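Local coordinates for protein ComZ (Thermus thermophilus, PDB 6QVI) that is a competence-associated pilin with a beta-solenoid domain that probably serves as a DNA receptor at the pilus tip, at residues 389-400 against 425-436; 336-346 against 355-363. All coordinates share one frame; numbering follows the deposited sequence.

Interaction 1: 389-400 against 425-436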
loop_
_atom_site.group_PDB
_atom_site.type_symbol
_atom_site.label_atom_id
_atom_site.label_comp_id
_atom_site.label_asym_id
_atom_site.label_seq_id
_atom_site.Cartn_x
_atom_site.Cartn_y
_atom_site.Cartn_z
ATOM N N TYR A 389 -13.324 18.244 -3.033
ATOM C CA TYR A 389 -12.542 18.434 -1.846
ATOM C C TYR A 389 -11.225 19.033 -2.141
ATOM O O TYR A 389 -10.798 19.037 -3.257
ATOM C CB TYR A 389 -12.416 17.155 -1.042
ATOM C CG TYR A 389 -11.533 16.089 -1.609
ATOM C CD1 TYR A 389 -10.187 16.274 -1.733
ATOM C CD2 TYR A 389 -12.057 14.876 -1.977
ATOM C CE1 TYR A 389 -9.386 15.280 -2.232
ATOM C CE2 TYR A 389 -11.266 13.882 -2.478
ATOM C CZ TYR A 389 -9.935 14.093 -2.599
ATOM O OH TYR A 389 -9.158 13.096 -3.091
ATOM N N ARG A 390 -10.628 19.601 -1.116
ATOM C CA ARG A 390 -9.327 20.202 -1.195
ATOM C C ARG A 390 -8.726 19.864 0.133
ATOM O O ARG A 390 -9.354 20.075 1.145
ATOM C CB ARG A 390 -9.435 21.707 -1.303
ATOM C CG ARG A 390 -10.096 22.217 -2.563
ATOM C CD ARG A 390 -10.497 23.673 -2.405
ATOM N NE ARG A 390 -9.500 24.598 -2.919
ATOM C CZ ARG A 390 -9.789 25.610 -3.717
ATOM N NH1 ARG A 390 -11.039 25.817 -4.075
ATOM N NH2 ARG A 390 -8.835 26.412 -4.153
ATOM N N ALA A 391 -7.511 19.349 0.155
ATOM C CA ALA A 391 -6.922 18.981 1.418
ATOM C C ALA A 391 -5.452 19.219 1.477
ATOM O O ALA A 391 -4.758 18.984 0.523
ATOM C CB ALA A 391 -7.185 17.526 1.677
ATOM N N GLN A 392 -4.967 19.660 2.622
ATOM C CA GLN A 392 -3.556 19.874 2.762
ATOM C C GLN A 392 -3.146 19.798 4.185
ATOM O O GLN A 392 -3.955 19.887 5.062
ATOM C CB GLN A 392 -3.157 21.217 2.196
ATOM C CG GLN A 392 -4.032 22.377 2.593
ATOM C CD GLN A 392 -3.347 23.694 2.335
ATOM O OE1 GLN A 392 -2.166 23.855 2.615
ATOM N NE2 GLN A 392 -4.083 24.641 1.796
ATOM N N SER A 393 -1.868 19.588 4.401
ATOM C CA SER A 393 -1.326 19.522 5.725
ATOM C C SER A 393 -0.026 20.233 5.594
ATOM O O SER A 393 1.022 19.634 5.493
ATOM C CB SER A 393 -1.096 18.093 6.141
ATOM O OG SER A 393 -2.300 17.371 6.112
ATOM N N GLY A 394 -0.111 21.543 5.573
ATOM C CA GLY A 394 1.066 22.363 5.396
ATOM C C GLY A 394 1.633 22.261 3.995
ATOM O O GLY A 394 1.131 22.901 3.065
ATOM N N SER A 395 2.680 21.445 3.835
ATOM C CA SER A 395 3.336 21.274 2.539
ATOM C C SER A 395 2.557 20.319 1.637
ATOM O O SER A 395 2.228 20.655 0.491
ATOM C CB SER A 395 4.769 20.769 2.738
ATOM O OG SER A 395 5.567 21.735 3.396
ATOM N N ALA A 396 2.298 19.107 2.128
ATOM C CA ALA A 396 1.625 18.083 1.341
ATOM C C ALA A 396 0.140 18.394 1.194
ATOM O O ALA A 396 -0.475 19.037 2.049
ATOM C CB ALA A 396 1.814 16.706 1.975
ATOM N N LYS A 397 -0.431 17.925 0.088
ATOM C CA LYS A 397 -1.847 18.130 -0.218
ATOM C C LYS A 397 -2.670 16.879 0.092
ATOM O O LYS A 397 -3.347 16.306 -0.761
ATOM C CB LYS A 397 -2.008 18.552 -1.677
ATOM C CG LYS A 397 -1.200 19.788 -2.062
ATOM C CD LYS A 397 -1.670 20.345 -3.409
ATOM C CE LYS A 397 -0.760 21.447 -3.937
ATOM N NZ LYS A 397 -1.049 21.757 -5.372
ATOM N N SER A 398 -2.659 16.495 1.359
ATOM C CA SER A 398 -3.370 15.304 1.782
ATOM C C SER A 398 -3.904 15.563 3.178
ATOM O O SER A 398 -3.477 16.491 3.866
ATOM C CB SER A 398 -2.484 14.044 1.729
ATOM O OG SER A 398 -1.497 14.031 2.742
ATOM N N ALA A 399 -4.877 14.768 3.575
ATOM C CA ALA A 399 -5.452 14.946 4.899
ATOM C C ALA A 399 -6.324 13.738 5.187
ATOM O O ALA A 399 -6.568 12.903 4.312
ATOM C CB ALA A 399 -6.243 16.249 4.988
ATOM N N THR A 400 -6.837 13.676 6.413
ATOM C CA THR A 400 -7.666 12.563 6.839
ATOM C C THR A 400 -8.851 13.082 7.634
ATOM O O THR A 400 -8.739 14.063 8.374
ATOM C CB THR A 400 -6.883 11.587 7.719
ATOM O OG1 THR A 400 -5.604 11.335 7.126
ATOM C CG2 THR A 400 -7.621 10.280 7.872
ATOM N N PHE A 425 -7.494 22.897 -7.247
ATOM C CA PHE A 425 -6.464 22.757 -6.248
ATOM C C PHE A 425 -5.353 21.819 -6.637
ATOM O O PHE A 425 -4.223 22.242 -6.794
ATOM C CB PHE A 425 -7.021 22.356 -4.901
ATOM C CG PHE A 425 -6.043 22.551 -3.802
ATOM C CD1 PHE A 425 -5.544 21.484 -3.112
ATOM C CD2 PHE A 425 -5.582 23.803 -3.506
ATOM C CE1 PHE A 425 -4.625 21.662 -2.116
ATOM C CE2 PHE A 425 -4.661 23.994 -2.512
ATOM C CZ PHE A 425 -4.182 22.919 -1.815
ATOM N N GLY A 426 -5.674 20.542 -6.777
ATOM C CA GLY A 426 -4.686 19.543 -7.133
ATOM C C GLY A 426 -5.352 18.378 -7.817
ATOM O O GLY A 426 -6.560 18.305 -7.859
ATOM N N LEU A 427 -4.573 17.449 -8.341
ATOM C CA LEU A 427 -5.147 16.310 -9.047
ATOM C C LEU A 427 -4.677 15.001 -8.427
ATOM O O LEU A 427 -3.560 14.901 -7.904
ATOM C CB LEU A 427 -4.790 16.373 -10.543
ATOM C CG LEU A 427 -5.602 17.386 -11.362
ATOM C CD1 LEU A 427 -4.764 18.107 -12.497
ATOM C CD2 LEU A 427 -6.823 16.697 -11.895
ATOM N N PHE A 428 -5.552 14.003 -8.498
ATOM C CA PHE A 428 -5.261 12.685 -7.961
ATOM C C PHE A 428 -4.142 12.021 -8.761
ATOM O O PHE A 428 -4.139 12.078 -9.995
ATOM C CB PHE A 428 -6.506 11.814 -8.037
ATOM C CG PHE A 428 -6.678 10.894 -6.873
ATOM C CD1 PHE A 428 -6.885 11.400 -5.602
ATOM C CD2 PHE A 428 -6.602 9.521 -7.041
ATOM C CE1 PHE A 428 -7.045 10.556 -4.516
ATOM C CE2 PHE A 428 -6.751 8.668 -5.958
ATOM C CZ PHE A 428 -6.978 9.194 -4.688
ATOM N N PRO A 429 -3.207 11.337 -8.093
ATOM C CA PRO A 429 -3.230 11.173 -6.645
ATOM C C PRO A 429 -2.263 12.110 -5.937
ATOM O O PRO A 429 -1.756 11.755 -4.875
ATOM C CB PRO A 429 -2.794 9.723 -6.457
ATOM C CG PRO A 429 -1.876 9.459 -7.649
ATOM C CD PRO A 429 -2.119 10.550 -8.692
ATOM N N ASN A 430 -2.020 13.246 -6.543
ATOM C CA ASN A 430 -1.214 14.193 -5.870
ATOM C C ASN A 430 -2.167 15.034 -5.039
ATOM O O ASN A 430 -1.741 16.057 -4.578
ATOM C CB ASN A 430 -0.517 15.087 -6.865
ATOM C CG ASN A 430 0.610 14.389 -7.574
ATOM O OD1 ASN A 430 0.804 13.199 -7.411
ATOM N ND2 ASN A 430 1.362 15.130 -8.365
ATOM N N HIS A 431 -3.358 14.576 -4.728
ATOM C CA HIS A 431 -4.261 15.353 -3.933
ATOM C C HIS A 431 -5.273 14.374 -3.471
ATOM O O HIS A 431 -6.152 14.017 -4.210
ATOM C CB HIS A 431 -4.929 16.357 -4.815
ATOM C CG HIS A 431 -5.953 17.167 -4.119
ATOM N ND1 HIS A 431 -6.957 17.814 -4.792
ATOM C CD2 HIS A 431 -6.136 17.437 -2.811
ATOM C CE1 HIS A 431 -7.714 18.454 -3.927
ATOM N NE2 HIS A 431 -7.240 18.238 -2.719
ATOM N N ALA A 432 -5.161 13.936 -2.236
ATOM C CA ALA A 432 -6.065 12.929 -1.750
ATOM C C ALA A 432 -6.616 13.172 -0.379
ATOM O O ALA A 432 -5.955 13.685 0.486
ATOM C CB ALA A 432 -5.343 11.610 -1.754
ATOM N N LEU A 433 -7.849 12.761 -0.190
ATOM C CA LEU A 433 -8.493 12.871 1.112
ATOM C C LEU A 433 -8.813 11.461 1.564
ATOM O O LEU A 433 -9.452 10.697 0.833
ATOM C CB LEU A 433 -9.766 13.713 1.043
ATOM C CG LEU A 433 -10.520 13.814 2.362
ATOM C CD1 LEU A 433 -9.596 14.397 3.402
ATOM C CD2 LEU A 433 -11.786 14.658 2.193
ATOM N N GLY A 434 -8.337 11.102 2.741
ATOM C CA GLY A 434 -8.527 9.767 3.257
ATOM C C GLY A 434 -9.626 9.715 4.294
ATOM O O GLY A 434 -9.891 10.690 4.993
ATOM N N PHE A 435 -10.223 8.539 4.441
ATOM C CA PHE A 435 -11.318 8.375 5.385
ATOM C C PHE A 435 -11.064 7.153 6.247
ATOM O O PHE A 435 -10.950 6.034 5.730
ATOM C CB PHE A 435 -12.642 8.257 4.647
ATOM C CG PHE A 435 -13.054 9.538 3.997
ATOM C CD1 PHE A 435 -13.890 10.426 4.664
ATOM C CD2 PHE A 435 -12.557 9.887 2.743
ATOM C CE1 PHE A 435 -14.249 11.614 4.088
ATOM C CE2 PHE A 435 -12.916 11.077 2.167
ATOM C CZ PHE A 435 -13.771 11.944 2.839
ATOM N N VAL A 436 -11.019 7.367 7.554
ATOM C CA VAL A 436 -10.951 6.283 8.519
ATOM C C VAL A 436 -12.302 6.252 9.205
ATOM O O VAL A 436 -12.753 7.269 9.744
ATOM C CB VAL A 436 -9.801 6.470 9.523
ATOM C CG1 VAL A 436 -9.762 5.338 10.547
ATOM C CG2 VAL A 436 -8.478 6.548 8.777
#
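Ser398, Ala399 and Thr400 pair in parallel register with Ala432, Leu433 and Gly434, the strand axes 4.8 Å apart and 16° from parallel, while strand 389-392 crosses 432-436 nearly at a right angle. Gly434 N donates to Ala399 O at 3.0 Å; two further backbone bonds are weak. Strands 398-406 and 432-437 are neighbouring parallel strands of the beta-solenoid, and Tyr389 packs against the start of 432-437 and the loop before it. With chi1 at 72°, its ring receives Leu433 CB over one face, 3.6 Å from the ring centroid, and turns an edge to the face of His431 in a T-shaped pair with planes at 74°; Tyr389 OH is hydrogen-bonded to Met449 O. Phe425 CD1 lies over the opposite face of the imidazole, whose rotation is fixed at both nitrogens: NE2 accepts from Ala391 N (3.1 Å) in the ring plane, and ND1 donates to Gly426 O. With an alanine in place of Tyr389, Leu433 CB would probably lose its aromatic cover and Met449 O its hydroxyl partner. The straight Lys397 chain brings CD to 3.5 Å from Phe425 CE1 and NZ over the ring face, 4.9 Å from the centroid, a cation-pi contact.

Interaction 2: 336-346 against 355-363; sequences LTLDTQSVDCT and GGFRYTYTG
Phe357 sets CG between its backbone N and carbonyl carbon (chi1 74°), and Cys345 turns SG away from its own carbonyl carbon (chi1 -75°), a combination that brings the cysteine over the phenyl ring. Both lie on one face of an antiparallel strand pair, 343-346 with 357-360, which a type II' turn from Leu338 to Gln341 joins to strand 336-337 of the neighbouring parallel solenoid sheet. Val343 and Tyr359 form a hydrogen-bonded pair, with Tyr359 N 2.7 Å from Val343 O. Cys345 CB sits over the Phe357 ring, 3.6 Å from its centroid, with SG reaching it obliquely; the same sulfur forms the disulfide with Cys327. The Tyr359 ring reaches the turn, where Leu338 CD1 lies over one face, 3.9 Å from the centroid. At the corner of the chain, Gly356 has a positive phi that suits glycine, and any side chain would meet Cys345 O. On the other face of the strands Asp344 and Arg358 lie side by side, but Arg358 NE and Asp344 OD1 are too far apart for a salt bridge. Asp344 OD1 accepts from Thr346 N at 3.0 Å, an Asx turn, and from Thr346 OG1 on its syn lone pair at 2.7 Å.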
loop_
_atom_site.group_PDB
_atom_site.type_symbol
_atom_site.label_atom_id
_atom_site.label_comp_id
_atom_site.label_asym_id
_atom_site.label_seq_id
_atom_site.Cartn_x
_atom_site.Cartn_y
_atom_site.Cartn_z
ATOM N N LEU A 336 -22.997 14.180 12.112
ATOM C CA LEU A 336 -22.621 15.345 11.340
ATOM C C LEU A 336 -23.099 15.073 9.925
ATOM O O LEU A 336 -22.552 14.217 9.232
ATOM C CB LEU A 336 -21.110 15.498 11.346
ATOM C CG LEU A 336 -20.372 16.781 10.999
ATOM C CD1 LEU A 336 -18.920 16.437 11.121
ATOM C CD2 LEU A 336 -20.668 17.259 9.643
ATOM N N THR A 337 -24.076 15.824 9.461
ATOM C CA THR A 337 -24.510 15.666 8.102
ATOM C C THR A 337 -24.152 16.953 7.454
ATOM O O THR A 337 -24.384 17.982 7.980
ATOM C CB THR A 337 -25.990 15.313 7.966
ATOM O OG1 THR A 337 -26.662 16.277 7.162
ATOM C CG2 THR A 337 -26.636 15.230 9.291
ATOM N N LEU A 338 -23.584 16.898 6.287
ATOM C CA LEU A 338 -23.164 18.134 5.638
ATOM C C LEU A 338 -24.352 18.742 4.902
ATOM O O LEU A 338 -24.972 19.669 5.432
ATOM C CB LEU A 338 -22.002 17.865 4.701
ATOM C CG LEU A 338 -20.733 17.481 5.445
ATOM C CD1 LEU A 338 -19.582 17.559 4.518
ATOM C CD2 LEU A 338 -20.505 18.441 6.535
ATOM N N ASP A 339 -24.685 18.257 3.709
ATOM C CA ASP A 339 -25.921 18.680 2.988
ATOM C C ASP A 339 -25.916 20.176 2.655
ATOM O O ASP A 339 -24.906 20.700 2.160
ATOM C CB ASP A 339 -27.133 18.225 3.793
ATOM C CG ASP A 339 -28.347 17.953 2.916
ATOM O OD1 ASP A 339 -28.287 18.269 1.706
ATOM O OD2 ASP A 339 -29.348 17.392 3.422
ATOM N N THR A 340 -27.016 20.899 2.890
ATOM C CA THR A 340 -27.285 22.228 2.336
ATOM C C THR A 340 -26.954 23.429 3.243
ATOM O O THR A 340 -27.304 24.562 2.883
ATOM C CB THR A 340 -28.748 22.302 1.899
ATOM O OG1 THR A 340 -29.028 23.592 1.346
ATOM C CG2 THR A 340 -29.669 22.013 3.063
ATOM N N GLN A 341 -26.415 23.249 4.444
ATOM C CA GLN A 341 -26.018 24.428 5.215
ATOM C C GLN A 341 -24.538 24.387 5.543
ATOM O O GLN A 341 -24.054 23.419 6.129
ATOM C CB GLN A 341 -26.869 24.628 6.463
ATOM C CG GLN A 341 -26.411 25.915 7.137
ATOM C CD GLN A 341 -26.957 27.187 6.449
ATOM O OE1 GLN A 341 -28.052 27.217 5.887
ATOM N NE2 GLN A 341 -26.125 28.249 6.470
ATOM N N SER A 342 -23.838 25.455 5.165
ATOM C CA SER A 342 -22.398 25.533 5.342
ATOM C C SER A 342 -21.996 25.439 6.805
ATOM O O SER A 342 -22.664 25.964 7.708
ATOM C CB SER A 342 -21.846 26.839 4.757
ATOM O OG SER A 342 -22.045 26.904 3.352
ATOM N N VAL A 343 -20.868 24.773 7.029
ATOM C CA VAL A 343 -20.333 24.562 8.363
ATOM C C VAL A 343 -18.852 24.889 8.312
ATOM O O VAL A 343 -18.128 24.371 7.452
ATOM C CB VAL A 343 -20.570 23.111 8.820
ATOM C CG1 VAL A 343 -19.891 22.847 10.141
ATOM C CG2 VAL A 343 -22.069 22.823 8.888
ATOM N N ASP A 344 -18.402 25.729 9.237
ATOM C CA ASP A 344 -17.018 26.188 9.273
ATOM C C ASP A 344 -16.379 25.643 10.552
ATOM O O ASP A 344 -16.520 26.223 11.633
ATOM C CB ASP A 344 -16.956 27.715 9.206
ATOM C CG ASP A 344 -15.524 28.255 9.083
ATOM O OD1 ASP A 344 -14.559 27.482 9.253
ATOM O OD2 ASP A 344 -15.361 29.471 8.831
ATOM N N CYS A 345 -15.662 24.531 10.436
ATOM C CA CYS A 345 -14.902 24.009 11.567
ATOM C C CYS A 345 -13.429 24.345 11.468
ATOM O O CYS A 345 -12.588 23.498 11.766
ATOM C CB CYS A 345 -15.068 22.504 11.705
ATOM S SG CYS A 345 -16.641 22.036 12.375
ATOM N N THR A 346 -13.072 25.546 11.035
ATOM C CA THR A 346 -11.663 25.894 10.991
ATOM C C THR A 346 -11.285 26.773 12.172
ATOM O O THR A 346 -12.134 27.365 12.850
ATOM C CB THR A 346 -11.291 26.581 9.678
ATOM O OG1 THR A 346 -11.916 27.867 9.607
ATOM C CG2 THR A 346 -11.714 25.720 8.489
ATOM N N GLY A 355 -6.574 25.438 10.388
ATOM C CA GLY A 355 -6.742 24.050 10.783
ATOM C C GLY A 355 -8.206 23.713 10.931
ATOM O O GLY A 355 -9.041 24.582 11.219
ATOM N N GLY A 356 -8.511 22.431 10.761
ATOM C CA GLY A 356 -9.868 21.931 10.858
ATOM C C GLY A 356 -10.443 21.633 9.492
ATOM O O GLY A 356 -9.705 21.341 8.543
ATOM N N PHE A 357 -11.759 21.746 9.359
ATOM C CA PHE A 357 -12.385 21.564 8.061
ATOM C C PHE A 357 -13.438 22.639 7.872
ATOM O O PHE A 357 -13.964 23.199 8.833
ATOM C CB PHE A 357 -13.016 20.166 7.882
ATOM C CG PHE A 357 -14.302 19.963 8.641
ATOM C CD1 PHE A 357 -15.522 20.336 8.095
ATOM C CD2 PHE A 357 -14.297 19.349 9.882
ATOM C CE1 PHE A 357 -16.714 20.151 8.803
ATOM C CE2 PHE A 357 -15.493 19.154 10.595
ATOM C CZ PHE A 357 -16.697 19.550 10.050
ATOM N N ARG A 358 -13.768 22.895 6.614
ATOM C CA ARG A 358 -14.735 23.921 6.266
ATOM C C ARG A 358 -15.558 23.408 5.097
ATOM O O ARG A 358 -14.998 22.824 4.164
ATOM C CB ARG A 358 -14.039 25.228 5.906
ATOM C CG ARG A 358 -14.985 26.329 5.563
ATOM C CD ARG A 358 -14.413 27.640 6.022
ATOM N NE ARG A 358 -13.057 27.807 5.529
ATOM C CZ ARG A 358 -12.759 28.465 4.420
ATOM N NH1 ARG A 358 -13.733 29.018 3.704
ATOM N NH2 ARG A 358 -11.496 28.574 4.028
ATOM N N TYR A 359 -16.878 23.553 5.174
ATOM C CA TYR A 359 -17.763 22.997 4.154
ATOM C C TYR A 359 -18.679 24.096 3.596
ATOM O O TYR A 359 -19.664 24.479 4.236
ATOM C CB TYR A 359 -18.596 21.855 4.723
ATOM C CG TYR A 359 -19.690 21.343 3.791
ATOM C CD1 TYR A 359 -19.487 21.228 2.413
ATOM C CD2 TYR A 359 -20.977 21.132 4.276
ATOM C CE1 TYR A 359 -20.516 20.781 1.578
ATOM C CE2 TYR A 359 -22.009 20.735 3.457
ATOM C CZ TYR A 359 -21.787 20.528 2.108
ATOM O OH TYR A 359 -22.836 20.105 1.299
ATOM N N THR A 360 -18.332 24.631 2.429
ATOM C CA THR A 360 -19.167 25.641 1.790
ATOM C C THR A 360 -20.258 24.971 0.954
ATOM O O THR A 360 -20.125 23.819 0.522
ATOM C CB THR A 360 -18.326 26.585 0.926
ATOM O OG1 THR A 360 -17.080 26.853 1.578
ATOM C CG2 THR A 360 -19.047 27.877 0.752
ATOM N N TYR A 361 -21.339 25.719 0.705
ATOM C CA TYR A 361 -22.428 25.287 -0.166
ATOM C C TYR A 361 -22.634 26.346 -1.255
ATOM O O TYR A 361 -22.679 27.546 -0.977
ATOM C CB TYR A 361 -23.716 25.073 0.650
ATOM C CG TYR A 361 -24.993 24.935 -0.171
ATOM C CD1 TYR A 361 -24.980 24.430 -1.479
ATOM C CD2 TYR A 361 -26.194 25.416 0.321
ATOM C CE1 TYR A 361 -26.128 24.344 -2.235
ATOM C CE2 TYR A 361 -27.361 25.331 -0.436
ATOM C CZ TYR A 361 -27.308 24.798 -1.718
ATOM O OH TYR A 361 -28.425 24.694 -2.499
ATOM N N THR A 362 -22.782 25.875 -2.488
ATOM C CA THR A 362 -22.729 26.663 -3.714
ATOM C C THR A 362 -24.073 26.849 -4.407
ATOM O O THR A 362 -24.368 27.938 -4.913
ATOM C CB THR A 362 -21.781 25.953 -4.693
ATOM O OG1 THR A 362 -22.348 24.686 -5.077
ATOM C CG2 THR A 362 -20.430 25.631 -4.078
ATOM N N GLY A 363 -24.895 25.812 -4.447
ATOM C CA GLY A 363 -26.002 25.759 -5.380
ATOM C C GLY A 363 -25.690 24.713 -6.430
ATOM O O GLY A 363 -26.558 23.929 -6.829
#

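Overall arrangement
From the N terminus the chain passes through helix 12-40 and an antiparallel sheet before entering the beta-solenoid, where interaction 2 comes first, closing a short excursion that includes strand 354-355. Interaction 1 follows in series, neither nested nor crossed with it, and brings the chain back after an excursion through strands 398-406, 409-415 and 419-421. The centres of the two contacts are about 17 Å apart. The nearest atoms of interaction 1 and interaction 2 are about 7 Å apart, so they do not touch. A common sheet relates them: strand 366-371 lies between 357-360 of interaction 2 and 387-392 of interaction 1. Each contact also reaches parallel solenoid strands, through 335-337 beside 380-383 and through 398-406 beside 432-437.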